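Local coordinates for protein putative fimbrium tip subunit Fim1C (Bacteroides ovatus, PDB 4EPS) that is probably a component of the fimbrium tip, part of the filamentous cell-surface appendages that mediate adhesion and biofilm formation, at residues A[344-349]-A[407-412]; A[352-357]-A[472-477]; A[368-373]-A[390-395]; A[467-472]-A[503-508]; A[478-483]-A[496-501]. All coordinates share one frame; numbering follows the deposited sequence. Where two conformers were deposited one is given.

Contact 1: residues A[344-349]-A[407-412]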
# COMPACT_ATOMS: atom_id res chain seq x y z
N GLY A 344 20.23 29.33 21.21
CA GLY A 344 21.46 30.07 20.95
C GLY A 344 21.23 31.30 20.11
O GLY A 344 20.09 31.57 19.72
N LYS A 345 22.33 32.01 19.80
CA LYS A 345 22.32 33.21 18.96
C LYS A 345 22.35 32.75 17.51
O LYS A 345 22.59 31.57 17.26
CB LYS A 345 23.52 34.14 19.29
CG LYS A 345 23.51 34.67 20.71
CD LYS A 345 24.86 35.31 21.05
CE LYS A 345 24.83 36.15 22.31
NZ LYS A 345 24.74 35.31 23.54
N PHE A 346 22.07 33.67 16.56
CA PHE A 346 22.05 33.28 15.16
C PHE A 346 23.29 33.77 14.46
O PHE A 346 23.97 33.00 13.79
CB PHE A 346 20.78 33.81 14.45
CG PHE A 346 20.61 33.27 13.05
CD1 PHE A 346 19.92 32.09 12.82
CD2 PHE A 346 21.13 33.96 11.95
CE1 PHE A 346 19.76 31.60 11.52
CE2 PHE A 346 21.01 33.44 10.66
CZ PHE A 346 20.32 32.27 10.46
N SER A 347 23.56 35.08 14.57
CA SER A 347 24.71 35.71 13.93
C SER A 347 24.99 37.02 14.61
O SER A 347 24.14 37.50 15.37
CB SER A 347 24.41 35.95 12.45
OG SER A 347 23.60 37.10 12.24
N PRO A 348 26.12 37.69 14.32
CA PRO A 348 26.27 39.06 14.85
C PRO A 348 25.31 39.99 14.10
O PRO A 348 24.80 39.62 13.04
CB PRO A 348 27.74 39.40 14.57
CG PRO A 348 28.20 38.49 13.53
CD PRO A 348 27.24 37.33 13.42
N ALA A 349 25.04 41.19 14.64
CA ALA A 349 24.24 42.20 13.93
C ALA A 349 25.10 42.69 12.76
O ALA A 349 26.31 42.83 12.94
CB ALA A 349 23.87 43.34 14.86
N PHE A 407 29.22 32.60 11.78
CA PHE A 407 27.91 32.80 12.41
C PHE A 407 27.61 31.64 13.35
O PHE A 407 27.91 30.49 13.01
CB PHE A 407 26.80 32.88 11.35
CG PHE A 407 26.74 34.09 10.44
CD1 PHE A 407 27.58 35.19 10.65
CD2 PHE A 407 25.80 34.16 9.42
CE1 PHE A 407 27.49 36.32 9.83
CE2 PHE A 407 25.72 35.29 8.60
CZ PHE A 407 26.55 36.36 8.82
N GLU A 408 26.98 31.94 14.51
CA GLU A 408 26.62 30.90 15.48
C GLU A 408 25.70 29.83 14.86
O GLU A 408 25.82 28.66 15.22
CB GLU A 408 25.97 31.51 16.73
CG GLU A 408 26.92 32.39 17.54
CD GLU A 408 26.93 33.88 17.21
OE1 GLU A 408 26.91 34.25 16.01
OE2 GLU A 408 27.02 34.69 18.17
N CYS A 409 24.80 30.21 13.92
CA CYS A 409 23.88 29.23 13.29
C CYS A 409 24.64 28.08 12.58
O CYS A 409 24.16 26.95 12.59
CB CYS A 409 22.91 29.91 12.33
SG CYS A 409 23.71 30.72 10.92
N PHE A 410 25.85 28.36 12.03
CA PHE A 410 26.68 27.33 11.40
C PHE A 410 27.21 26.31 12.41
O PHE A 410 27.40 25.14 12.05
CB PHE A 410 27.88 27.95 10.66
CG PHE A 410 27.54 28.89 9.53
CD1 PHE A 410 26.59 28.55 8.57
CD2 PHE A 410 28.26 30.07 9.36
CE1 PHE A 410 26.30 29.42 7.51
CE2 PHE A 410 27.98 30.92 8.28
CZ PHE A 410 27.01 30.59 7.37
N GLN A 411 27.48 26.77 13.67
CA GLN A 411 27.99 25.88 14.72
C GLN A 411 26.90 24.94 15.19
O GLN A 411 27.17 23.75 15.39
CB GLN A 411 28.57 26.67 15.92
CG GLN A 411 29.26 25.80 16.99
CD GLN A 411 30.27 24.81 16.42
OE1 GLN A 411 31.37 25.19 15.99
NE2 GLN A 411 29.92 23.53 16.41
N TYR A 412 25.65 25.44 15.32
CA TYR A 412 24.52 24.60 15.72
C TYR A 412 24.21 23.60 14.62
O TYR A 412 23.90 22.44 14.94
CB TYR A 412 23.27 25.44 16.12
CG TYR A 412 23.51 26.22 17.39
CD1 TYR A 412 23.53 25.58 18.63
CD2 TYR A 412 23.87 27.56 17.35
CE1 TYR A 412 23.84 26.27 19.80
CE2 TYR A 412 24.19 28.26 18.52
CZ TYR A 412 24.18 27.61 19.74
OH TYR A 412 24.50 28.29 20.89
O HOH W 1 24.97 30.91 20.81
O HOH W 2 25.54 36.87 17.77
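C409 sits on one face of the F346 ring, and S347 sits on one face of the F407 ring, so each segment lends an aromatic plate to the other. Over F346, C409 CB stands 3.8 Å from the ring centroid, 18° off the normal, a CH-pi contact displaced toward the rim. The sulfur SG of C409 lies 3.9 Å from the same F346 centroid, which makes this a sulfur-aromatic contact as well; SG is placed there by a chi1 of 63°, between the backbone N and the carbonyl carbon. On F407, S347 CB is 3.7 Å from the centroid and again close to the normal, while P348 CD approaches F407 CD1 obliquely at 3.5 Å. Water 1 lies in the plane of the Y412 ring, at its hydroxyl edge; it accepts from K345 N and is hydrogen-bonded to Y412 OH.

One direct hydrogen bond joins the backbones: C409 N donates to F346 O at 2.9 Å, with an N-H...O angle of 151°. The chain of E408 bends at chi2; its OE2 accepts from water 2 at 2.7 Å, a water that also donates weakly to S347 O. The aliphatic part of K345 crosses this carboxylate, CD lying 3.7 Å from E408 OE2.

The contact docks the loop after strand 342-344 against the first turn of helix 408-419. Strand 502-509 adjoins both segments through Y504, which stacks on Y412 and bonds to K345 O, while L396 of helix 389-403 packs against C409.

Contact 2: residues A[352-357]-A[472-477]. With SO4 (sulfate ion), chain G.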
# COMPACT_ATOMS: atom_id res chain seq x y z
N GLN A 352 25.46 45.68 6.67
CA GLN A 352 24.73 45.43 5.44
C GLN A 352 24.04 44.05 5.58
O GLN A 352 24.71 43.05 5.87
CB GLN A 352 25.70 45.49 4.25
CG GLN A 352 25.13 44.98 2.94
CD GLN A 352 26.21 44.73 1.92
OE1 GLN A 352 27.12 43.91 2.12
NE2 GLN A 352 26.08 45.38 0.78
N SER A 353 22.71 44.00 5.40
CA SER A 353 21.96 42.74 5.50
C SER A 353 22.43 41.75 4.44
O SER A 353 23.03 42.15 3.45
CB SER A 353 20.46 42.98 5.34
OG SER A 353 20.15 43.43 4.03
N ILE A 354 22.12 40.46 4.64
CA ILE A 354 22.45 39.44 3.64
C ILE A 354 21.68 39.76 2.35
O ILE A 354 22.22 39.60 1.26
CB ILE A 354 22.13 38.02 4.20
CG1 ILE A 354 23.06 37.71 5.39
CG2 ILE A 354 22.28 36.95 3.10
CD1 ILE A 354 22.42 36.96 6.43
N HIS A 355 20.43 40.22 2.48
CA HIS A 355 19.63 40.63 1.33
C HIS A 355 20.35 41.75 0.53
O HIS A 355 20.50 41.63 -0.69
CB HIS A 355 18.25 41.14 1.78
CG HIS A 355 17.50 41.77 0.66
ND1 HIS A 355 17.03 41.01 -0.40
CD2 HIS A 355 17.22 43.07 0.43
CE1 HIS A 355 16.43 41.86 -1.21
NE2 HIS A 355 16.55 43.12 -0.77
N ASP A 356 20.76 42.81 1.22
CA ASP A 356 21.42 43.95 0.57
C ASP A 356 22.72 43.50 -0.11
O ASP A 356 22.96 43.90 -1.26
CB ASP A 356 21.67 45.10 1.54
CG ASP A 356 20.44 45.94 1.87
OD1 ASP A 356 19.39 45.75 1.21
OD2 ASP A 356 20.51 46.75 2.81
N TRP A 357 23.50 42.60 0.54
CA TRP A 357 24.71 42.05 -0.09
C TRP A 357 24.34 41.27 -1.35
O TRP A 357 24.96 41.45 -2.40
CB TRP A 357 25.51 41.13 0.86
CG TRP A 357 26.50 40.26 0.13
CD1 TRP A 357 27.68 40.65 -0.45
CD2 TRP A 357 26.34 38.87 -0.21
NE1 TRP A 357 28.28 39.58 -1.08
CE2 TRP A 357 27.48 38.48 -0.95
CE3 TRP A 357 25.34 37.91 0.05
CZ2 TRP A 357 27.65 37.17 -1.43
CZ3 TRP A 357 25.49 36.63 -0.45
CH2 TRP A 357 26.63 36.27 -1.19
N SER A 472 15.45 30.92 8.94
CA SER A 472 16.54 31.39 8.08
C SER A 472 16.06 32.58 7.22
O SER A 472 16.79 33.03 6.33
CB SER A 472 17.05 30.26 7.20
OG SER A 472 15.98 29.68 6.47
N THR A 473 14.82 33.08 7.47
CA THR A 473 14.23 34.20 6.73
C THR A 473 14.66 35.52 7.40
O THR A 473 14.38 35.74 8.58
CB THR A 473 12.70 34.02 6.66
OG1 THR A 473 12.43 32.70 6.14
CG2 THR A 473 12.02 35.09 5.78
N GLU A 474 15.32 36.40 6.63
CA GLU A 474 15.85 37.64 7.18
C GLU A 474 14.81 38.76 7.16
O GLU A 474 14.06 38.90 6.19
CB GLU A 474 17.09 38.06 6.37
CG GLU A 474 17.86 39.20 7.00
CD GLU A 474 19.06 39.67 6.20
OE1 GLU A 474 18.86 40.01 5.01
OE2 GLU A 474 20.16 39.77 6.78
N ARG A 475 14.79 39.57 8.25
CA ARG A 475 13.92 40.75 8.32
C ARG A 475 14.70 41.97 7.83
O ARG A 475 14.20 42.72 7.00
CB ARG A 475 13.37 40.98 9.75
CG ARG A 475 12.71 42.38 9.98
CD ARG A 475 11.56 42.69 9.02
NE ARG A 475 10.97 44.00 9.29
CZ ARG A 475 11.41 45.14 8.79
NH1 ARG A 475 12.46 45.15 7.97
NH2 ARG A 475 10.83 46.29 9.12
N ASN A 476 15.91 42.19 8.38
CA ASN A 476 16.79 43.33 8.03
C ASN A 476 18.21 42.98 8.49
O ASN A 476 18.47 41.82 8.85
CB ASN A 476 16.26 44.69 8.63
CG ASN A 476 16.16 44.77 10.13
OD1 ASN A 476 16.74 43.98 10.88
ND2 ASN A 476 15.42 45.76 10.63
N ASN A 477 19.13 43.96 8.50
CA ASN A 477 20.52 43.70 8.89
C ASN A 477 20.67 43.23 10.35
O ASN A 477 21.61 42.51 10.67
CB ASN A 477 21.37 44.96 8.64
CG ASN A 477 20.95 46.18 9.43
OD1 ASN A 477 19.76 46.46 9.61
ND2 ASN A 477 21.91 46.94 9.93
S SO4 G . 7.82 45.40 11.02
O1 SO4 G . 7.42 45.51 12.43
O2 SO4 G . 6.64 45.05 10.22
O3 SO4 G . 8.42 46.63 10.54
O4 SO4 G . 8.82 44.35 10.87
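E474 reaches from the end of strand 469-474 to the start of helix 354-359, where its carboxylate accepts from two amides of the first helical turn, beside S353, the N-cap residue. From a CB that points toward the helix start, CG stands anti to the backbone N (chi1 -170°), and the chain runs extended to CD, 3.7 Å from S353 CB. At the tip, OE2 accepts from I354 N at 3.0 Å through its syn lone pair. OE1 accepts from H355 N at 3.0 Å, also on the syn side but 19° out of the carboxylate plane, and lies 3.4 Å from S353 CB. Two nearly straight bonds thus fix the carboxylate's rotation, and the helix N terminus, with its partial positive charge, would be expected to stabilise its negative charge. K498 adds a salt bridge to OE2.

I354 CD1 lies 3.6 Å from E474 OE2, the two side chains crossing obliquely. N477 packs CB against the S353 backbone, while its ND2 bonds to L350 O. R475 NE and NH2 grip a sulfate ion, probably from the crystallisation liquor. Within the helix start, S353 OG accepts from D356 N at 2.9 Å and 163°.

Contact 3: residues A[368-373]-A[390-395]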
# COMPACT_ATOMS: atom_id res chain seq x y z
N VAL A 368 16.93 32.75 -4.71
CA VAL A 368 15.92 33.64 -4.16
C VAL A 368 16.58 34.33 -2.95
O VAL A 368 17.31 33.67 -2.21
CB VAL A 368 14.63 32.84 -3.77
CG1 VAL A 368 13.58 33.76 -3.15
CG2 VAL A 368 14.04 32.12 -4.99
N SER A 369 16.32 35.62 -2.74
CA SER A 369 16.87 36.30 -1.57
C SER A 369 16.34 35.67 -0.26
O SER A 369 15.23 35.14 -0.23
CB SER A 369 16.52 37.79 -1.60
OG SER A 369 16.94 38.37 -0.37
N VAL A 370 17.17 35.72 0.80
CA VAL A 370 16.79 35.21 2.13
C VAL A 370 15.77 36.17 2.80
O VAL A 370 15.15 35.79 3.79
CB VAL A 370 18.02 34.98 3.06
CG1 VAL A 370 18.97 33.93 2.48
CG2 VAL A 370 18.76 36.31 3.33
N THR A 371 15.60 37.40 2.29
CA THR A 371 14.68 38.33 2.95
C THR A 371 13.22 37.85 2.92
O THR A 371 12.76 37.27 1.93
CB THR A 371 14.79 39.75 2.36
OG1 THR A 371 14.23 40.68 3.28
CG2 THR A 371 14.15 39.90 0.96
N GLY A 372 12.50 38.09 4.00
CA GLY A 372 11.07 37.88 4.00
C GLY A 372 10.38 39.21 3.72
O GLY A 372 9.21 39.24 3.35
N TYR A 373 11.12 40.32 3.87
CA TYR A 373 10.52 41.65 3.88
C TYR A 373 10.73 42.53 2.64
O TYR A 373 9.83 43.30 2.31
CB TYR A 373 11.03 42.40 5.13
CG TYR A 373 10.18 43.59 5.54
CD1 TYR A 373 9.11 43.43 6.42
CD2 TYR A 373 10.45 44.86 5.06
CE1 TYR A 373 8.34 44.53 6.82
CE2 TYR A 373 9.67 45.96 5.43
CZ TYR A 373 8.61 45.78 6.31
OH TYR A 373 7.86 46.88 6.67
N TYR A 390 16.02 25.53 2.23
CA TYR A 390 17.19 24.97 1.53
C TYR A 390 17.88 26.09 0.71
O TYR A 390 19.10 26.30 0.84
CB TYR A 390 16.85 23.76 0.65
CG TYR A 390 18.14 23.25 0.04
CD1 TYR A 390 19.05 22.52 0.80
CD2 TYR A 390 18.54 23.65 -1.24
CE1 TYR A 390 20.28 22.12 0.28
CE2 TYR A 390 19.78 23.27 -1.76
CZ TYR A 390 20.65 22.52 -1.00
OH TYR A 390 21.88 22.17 -1.49
N ASN A 391 17.09 26.84 -0.07
CA ASN A 391 17.58 28.02 -0.80
C ASN A 391 18.37 28.91 0.14
O ASN A 391 19.48 29.35 -0.19
CB ASN A 391 16.38 28.81 -1.38
CG ASN A 391 16.78 30.15 -1.93
OD1 ASN A 391 17.17 30.26 -3.08
ND2 ASN A 391 16.71 31.19 -1.10
N ASN A 392 17.76 29.26 1.31
CA ASN A 392 18.39 30.17 2.27
C ASN A 392 19.75 29.66 2.75
O ASN A 392 20.66 30.48 2.93
CB ASN A 392 17.45 30.46 3.46
CG ASN A 392 16.16 31.13 3.02
OD1 ASN A 392 16.04 31.60 1.87
ND2 ASN A 392 15.14 31.10 3.89
N SER A 393 19.88 28.33 2.97
CA SER A 393 21.15 27.72 3.39
C SER A 393 22.22 27.93 2.31
O SER A 393 23.36 28.29 2.63
CB SER A 393 20.97 26.23 3.66
OG SER A 393 22.11 25.72 4.32
N GLU A 394 21.85 27.73 1.02
CA GLU A 394 22.80 27.90 -0.08
C GLU A 394 23.20 29.37 -0.23
O GLU A 394 24.37 29.64 -0.51
CB GLU A 394 22.26 27.33 -1.40
CG GLU A 394 22.42 25.81 -1.45
CD GLU A 394 22.57 25.21 -2.83
OE1 GLU A 394 22.40 25.95 -3.83
OE2 GLU A 394 22.79 23.98 -2.92
N VAL A 395 22.27 30.32 -0.01
CA VAL A 395 22.60 31.76 -0.10
C VAL A 395 23.54 32.12 1.06
O VAL A 395 24.51 32.85 0.85
CB VAL A 395 21.36 32.68 -0.16
CG1 VAL A 395 21.78 34.16 -0.18
CG2 VAL A 395 20.50 32.35 -1.38
O HOH W 3 13.90 33.18 1.29
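N391 and V368 are joined by a pair of hydrogen bonds in which a side-chain amide reads both polar groups of one backbone residue. V368 N donates to N391 OD1 at 3.0 Å, and N391 ND2 returns a bond to V368 O at 2.8 Å; both are nearly straight, at 170°. CG of N391 stands anti to the backbone N (chi1 170°), on a CB that points toward the loop. V368 O lies in the amide plane of N391, whereas ND2 sits above the carbonyl plane of V368.

A second polar link runs through N392. Its OD1 accepts from N391 ND2 at 3.1 Å, so ND2 serves two acceptors. OD1 also accepts from water 3 at 2.7 Å, and that water donates in turn to S369 O, bridging helix and loop. The ND2 of N392 is bonded to S472 OG, beyond the two segments. Within the loop, T371 N donates to S369 OG, forming an ST turn, and S369 OG is further bonded to H355 ND1 of helix 354-359.

Apolar packing is contributed by V370, whose CG1 meets V395 CB at 3.8 Å and also lies against N392 CB. Separately, the methyl CG2 of V395 rests against a carbonyl oxygen, V368 O, at 3.6 Å.

All the residues that touch are buried, and the polar groups V368 N, V368 O, N391 OD1 and N391 ND2 are matched donor to acceptor. This pairing, fixed at both ends of the amide, sets the orientation of the N391 side chain and holds a loop without regular structure against the helix, with V368 N and O bonded by N391 and S369 O reached by water 3.

Contact 4: residues A[467-472]-A[503-508]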
# COMPACT_ATOMS: atom_id res chain seq x y z
N ALA A 467 7.68 28.17 23.05
CA ALA A 467 9.01 28.66 22.71
C ALA A 467 8.98 29.52 21.42
O ALA A 467 7.98 29.56 20.70
CB ALA A 467 9.98 27.50 22.54
N THR A 468 10.10 30.20 21.14
CA THR A 468 10.28 31.05 19.97
C THR A 468 11.36 30.41 19.14
O THR A 468 12.41 30.07 19.68
CB THR A 468 10.60 32.49 20.39
OG1 THR A 468 9.49 32.99 21.14
CG2 THR A 468 10.82 33.40 19.17
N TYR A 469 11.12 30.24 17.83
CA TYR A 469 12.04 29.49 16.98
C TYR A 469 12.71 30.33 15.91
O TYR A 469 12.05 31.11 15.23
CB TYR A 469 11.27 28.32 16.31
CG TYR A 469 10.76 27.32 17.32
CD1 TYR A 469 9.56 27.54 18.01
CD2 TYR A 469 11.52 26.21 17.69
CE1 TYR A 469 9.11 26.65 19.00
CE2 TYR A 469 11.08 25.32 18.67
CZ TYR A 469 9.88 25.55 19.33
OH TYR A 469 9.45 24.67 20.31
N TRP A 470 14.02 30.15 15.75
CA TRP A 470 14.73 30.84 14.66
C TRP A 470 14.28 30.37 13.29
O TRP A 470 14.09 29.17 13.11
CB TRP A 470 16.24 30.49 14.70
CG TRP A 470 17.03 31.12 15.80
CD1 TRP A 470 17.69 30.46 16.80
CD2 TRP A 470 17.37 32.51 15.93
NE1 TRP A 470 18.41 31.36 17.55
CE2 TRP A 470 18.22 32.63 17.05
CE3 TRP A 470 17.00 33.68 15.23
CZ2 TRP A 470 18.73 33.86 17.49
CZ3 TRP A 470 17.51 34.90 15.65
CH2 TRP A 470 18.37 34.99 16.77
N SER A 471 14.21 31.28 12.32
CA SER A 471 14.06 30.86 10.93
C SER A 471 15.29 31.37 10.18
O SER A 471 16.06 32.18 10.72
CB SER A 471 12.77 31.40 10.30
OG SER A 471 12.95 32.75 9.90
N SER A 472 15.45 30.92 8.94
CA SER A 472 16.54 31.39 8.08
C SER A 472 16.06 32.58 7.22
O SER A 472 16.79 33.03 6.33
CB SER A 472 17.05 30.26 7.20
OG SER A 472 15.98 29.68 6.47
N THR A 503 15.22 29.29 19.91
CA THR A 503 15.34 27.84 19.77
C THR A 503 15.58 27.43 18.34
O THR A 503 14.91 27.91 17.41
CB THR A 503 14.07 27.15 20.31
OG1 THR A 503 13.93 27.54 21.67
CG2 THR A 503 14.16 25.62 20.25
N TYR A 504 16.50 26.48 18.18
CA TYR A 504 16.77 25.85 16.90
C TYR A 504 16.08 24.50 16.75
O TYR A 504 16.14 23.66 17.65
CB TYR A 504 18.28 25.57 16.77
CG TYR A 504 19.11 26.78 16.41
CD1 TYR A 504 19.27 27.17 15.09
CD2 TYR A 504 19.80 27.48 17.40
CE1 TYR A 504 20.07 28.26 14.75
CE2 TYR A 504 20.60 28.58 17.07
CZ TYR A 504 20.74 28.95 15.75
OH TYR A 504 21.52 30.02 15.40
N ARG A 505 15.51 24.28 15.58
CA ARG A 505 15.09 22.98 15.04
C ARG A 505 15.62 22.96 13.61
O ARG A 505 15.52 23.98 12.93
CB ARG A 505 13.57 22.77 15.08
CG ARG A 505 13.01 22.42 16.45
CD ARG A 505 13.22 20.94 16.77
NE ARG A 505 12.77 20.66 18.14
CZ ARG A 505 12.70 19.45 18.67
NH1 ARG A 505 13.04 18.37 17.96
NH2 ARG A 505 12.32 19.30 19.94
N PHE A 506 16.26 21.89 13.18
CA PHE A 506 16.75 21.81 11.81
C PHE A 506 15.82 20.95 10.99
O PHE A 506 15.12 20.08 11.52
CB PHE A 506 18.19 21.25 11.77
CG PHE A 506 19.17 22.29 12.26
CD1 PHE A 506 19.45 22.42 13.62
CD2 PHE A 506 19.80 23.15 11.36
CE1 PHE A 506 20.33 23.43 14.08
CE2 PHE A 506 20.68 24.14 11.82
CZ PHE A 506 20.91 24.30 13.17
N PHE A 507 15.81 21.22 9.70
CA PHE A 507 15.05 20.47 8.71
C PHE A 507 15.99 19.85 7.66
O PHE A 507 17.06 20.39 7.41
CB PHE A 507 14.11 21.41 7.95
CG PHE A 507 12.74 21.65 8.54
CD1 PHE A 507 12.58 21.87 9.91
CD2 PHE A 507 11.64 21.82 7.71
CE1 PHE A 507 11.32 22.19 10.45
CE2 PHE A 507 10.37 22.13 8.24
CZ PHE A 507 10.23 22.34 9.60
N LEU A 508 15.51 18.82 6.98
CA LEU A 508 16.18 18.28 5.79
C LEU A 508 15.10 17.90 4.80
O LEU A 508 13.96 17.66 5.22
CB LEU A 508 17.16 17.13 6.10
CG LEU A 508 16.66 15.78 6.67
CD1 LEU A 508 15.85 14.97 5.62
CD2 LEU A 508 17.87 14.94 7.11
O HOH W 4 12.75 30.00 22.90
O HOH W 5 14.74 26.71 14.25
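T503 O is approached by two groups of the facing strand: W470 N donates a hydrogen bond at 2.9 Å, and Y469 CA makes a CA-H...O contact at 3.3 Å. The N of T503 donates to T468 O at 2.9 Å and 165°, in the carbonyl plane. These two bonds flank a single beta bridge between Y469 and T503.

W470 sets CD1 over the centre of the Y504 ring, 3.4 Å above its plane; the five-membered ring and the tyrosine ring are oblique, their planes 41° apart. Y469 lies beside T503, pointing the same way, with CE2 3.5 Å from T503 CG2, which stands anti to the backbone N (OG1 at chi1 -58°). Water 4 accepts from T468 N and is hydrogen-bonded to T503 OG1, while water 5 accepts from R505 N and lies within bonding distance of W470 O.

The bridge links strand 469-474, an outer strand of a three-stranded antiparallel sheet, to strand 502-509, which lies within a six-stranded one. W470 NE1 bonds to G344 O, at the end of strand 342-344, and Y504 OH to K345 O just beyond it, while helix 408-419 packs on Y504 and F506.

Contact 5: residues A[478-483]-A[496-501]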
# COMPACT_ATOMS: atom_id res chain seq x y z
N LYS A 478 19.71 43.57 11.22
CA LYS A 478 19.79 43.22 12.64
C LYS A 478 18.91 42.06 13.07
O LYS A 478 19.17 41.48 14.14
CB LYS A 478 19.37 44.44 13.50
CG LYS A 478 20.15 45.72 13.23
CD LYS A 478 19.29 46.90 13.69
CE LYS A 478 19.91 48.25 13.46
NZ LYS A 478 18.97 49.35 13.83
N ASN A 479 17.82 41.76 12.31
CA ASN A 479 16.79 40.79 12.71
C ASN A 479 16.49 39.70 11.71
O ASN A 479 16.52 39.93 10.50
CB ASN A 479 15.45 41.53 12.94
CG ASN A 479 15.35 42.38 14.19
OD1 ASN A 479 16.33 42.91 14.70
ND2 ASN A 479 14.15 42.59 14.68
N MSE A 480 16.11 38.53 12.24
CA MSE A 480 15.57 37.40 11.50
C MSE A 480 14.08 37.34 11.79
O MSE A 480 13.62 37.90 12.78
CB MSE A 480 16.21 36.05 11.97
CG MSE A 480 17.73 35.99 11.86
SE MSE A 480 18.34 36.29 10.06
CE MSE A 480 17.75 34.68 9.22
N TYR A 481 13.33 36.62 10.97
CA TYR A 481 11.96 36.26 11.32
C TYR A 481 12.04 35.13 12.36
O TYR A 481 12.89 34.22 12.23
CB TYR A 481 11.19 35.77 10.08
CG TYR A 481 10.65 36.90 9.23
CD1 TYR A 481 11.49 37.65 8.41
CD2 TYR A 481 9.29 37.21 9.22
CE1 TYR A 481 11.00 38.68 7.61
CE2 TYR A 481 8.78 38.21 8.39
CZ TYR A 481 9.65 38.96 7.62
OH TYR A 481 9.16 39.97 6.83
N ILE A 482 11.18 35.18 13.38
CA ILE A 482 11.11 34.16 14.43
C ILE A 482 9.67 33.67 14.48
O ILE A 482 8.74 34.45 14.25
CB ILE A 482 11.61 34.71 15.80
CG1 ILE A 482 11.03 36.15 16.09
CG2 ILE A 482 13.17 34.65 15.85
CD1 ILE A 482 11.18 36.70 17.60
N VAL A 483 9.50 32.38 14.77
CA VAL A 483 8.18 31.78 14.74
C VAL A 483 7.73 31.40 16.14
O VAL A 483 8.49 30.84 16.93
CB VAL A 483 8.15 30.56 13.76
CG1 VAL A 483 6.82 29.82 13.81
CG2 VAL A 483 8.43 31.03 12.32
N GLY A 496 13.16 39.03 15.66
CA GLY A 496 14.28 38.13 15.95
C GLY A 496 15.66 38.75 15.85
O GLY A 496 16.43 38.36 14.97
N VAL A 497 16.02 39.65 16.79
CA VAL A 497 17.36 40.29 16.83
C VAL A 497 18.39 39.17 16.77
O VAL A 497 18.30 38.25 17.57
CB VAL A 497 17.55 41.19 18.08
CG1 VAL A 497 18.91 41.90 18.05
CG2 VAL A 497 16.40 42.21 18.20
N LYS A 498 19.29 39.20 15.77
CA LYS A 498 20.26 38.14 15.44
C LYS A 498 21.14 37.72 16.64
O LYS A 498 21.58 36.57 16.69
CB LYS A 498 21.13 38.58 14.27
CG LYS A 498 20.38 38.55 12.94
CD LYS A 498 21.12 39.32 11.84
CE LYS A 498 20.29 39.38 10.58
NZ LYS A 498 21.09 39.81 9.41
N THR A 499 21.35 38.65 17.60
CA THR A 499 22.17 38.47 18.80
C THR A 499 21.32 38.03 20.01
O THR A 499 21.87 37.77 21.08
CB THR A 499 22.93 39.77 19.10
OG1 THR A 499 21.97 40.81 19.26
CG2 THR A 499 23.91 40.12 18.00
N ASN A 500 19.98 37.89 19.83
CA ASN A 500 19.13 37.35 20.89
C ASN A 500 19.29 35.82 20.93
O ASN A 500 19.99 35.27 20.10
CB ASN A 500 17.66 37.75 20.69
CG ASN A 500 17.34 39.12 21.23
OD1 ASN A 500 18.19 39.81 21.77
ND2 ASN A 500 16.11 39.54 21.09
N THR A 501 18.65 35.15 21.90
CA THR A 501 18.72 33.69 22.03
C THR A 501 17.34 33.10 21.79
O THR A 501 16.41 33.41 22.53
CB THR A 501 19.25 33.31 23.43
OG1 THR A 501 20.59 33.80 23.57
CG2 THR A 501 19.25 31.79 23.66
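G496 is packed closely against I482 and M480, whereas K478 and V497 lie toward the more open end of the hairpin of strands 479-485 and 490-497. In the tight part M480, a selenomethionine, faces G496 in a hydrogen-bonded antiparallel pair. M480 N donates to G496 O at 2.8 Å and 176°, from above the carbonyl plane; the return bond, G496 N to M480 O, is weak at 3.1 Å and 126°. I482 lays CG1 3.6 Å from G496 N, its CG2 and CD1 also reaching the glycine CA. K498 crosses M480 at about a right angle, its CE 3.7 Å from SE.

On the less enclosed side, N479 and V497 form the neighbouring non-hydrogen-bonded pair, and their side chains share one face, where N479 OD1 is 3.6 Å from V497 CG2; N479 ND2 bonds to T494 O. K478 is exposed and its CB points away, yet its carbonyl accepts from K498 N at 2.8 Å and 174°. Here the chain leaves the strand in a type I turn from V497 to N500, closed by N500 N donating to V497 O.

The lysine chain of K498 runs extended over K478 O, CG lying 3.4 Å from that oxygen, and delivers NZ to E474 in a salt bridge and to N477 O. Its apolar methylenes therefore serve the packing of the hairpin while its charge is probably neutralised at the adjoining strand end.

How the contacts relate
From the N terminus, contact 1 brings the loop after strand 342-344 to helix 408-419 and closes a stretch of helices and loops with no strand. Contact 3, between 368-373 and 390-395, lies wholly within that stretch. Contact 2 starts inside it, at helix 354-359, but closes only at 472-477, so it crosses contact 1 and encloses contact 3. Contact 4 opens at 467-472, crosses contact 2 at the shared S472 and closes at 503-508, enclosing the hairpin of contact 5. Polar links knit them together: H355 to S369 joins contacts 2 and 3, and K498 O accepts from F346 N between contacts 5 and 1. Helices, three-stranded sheet and six-stranded sheet are thereby tied together.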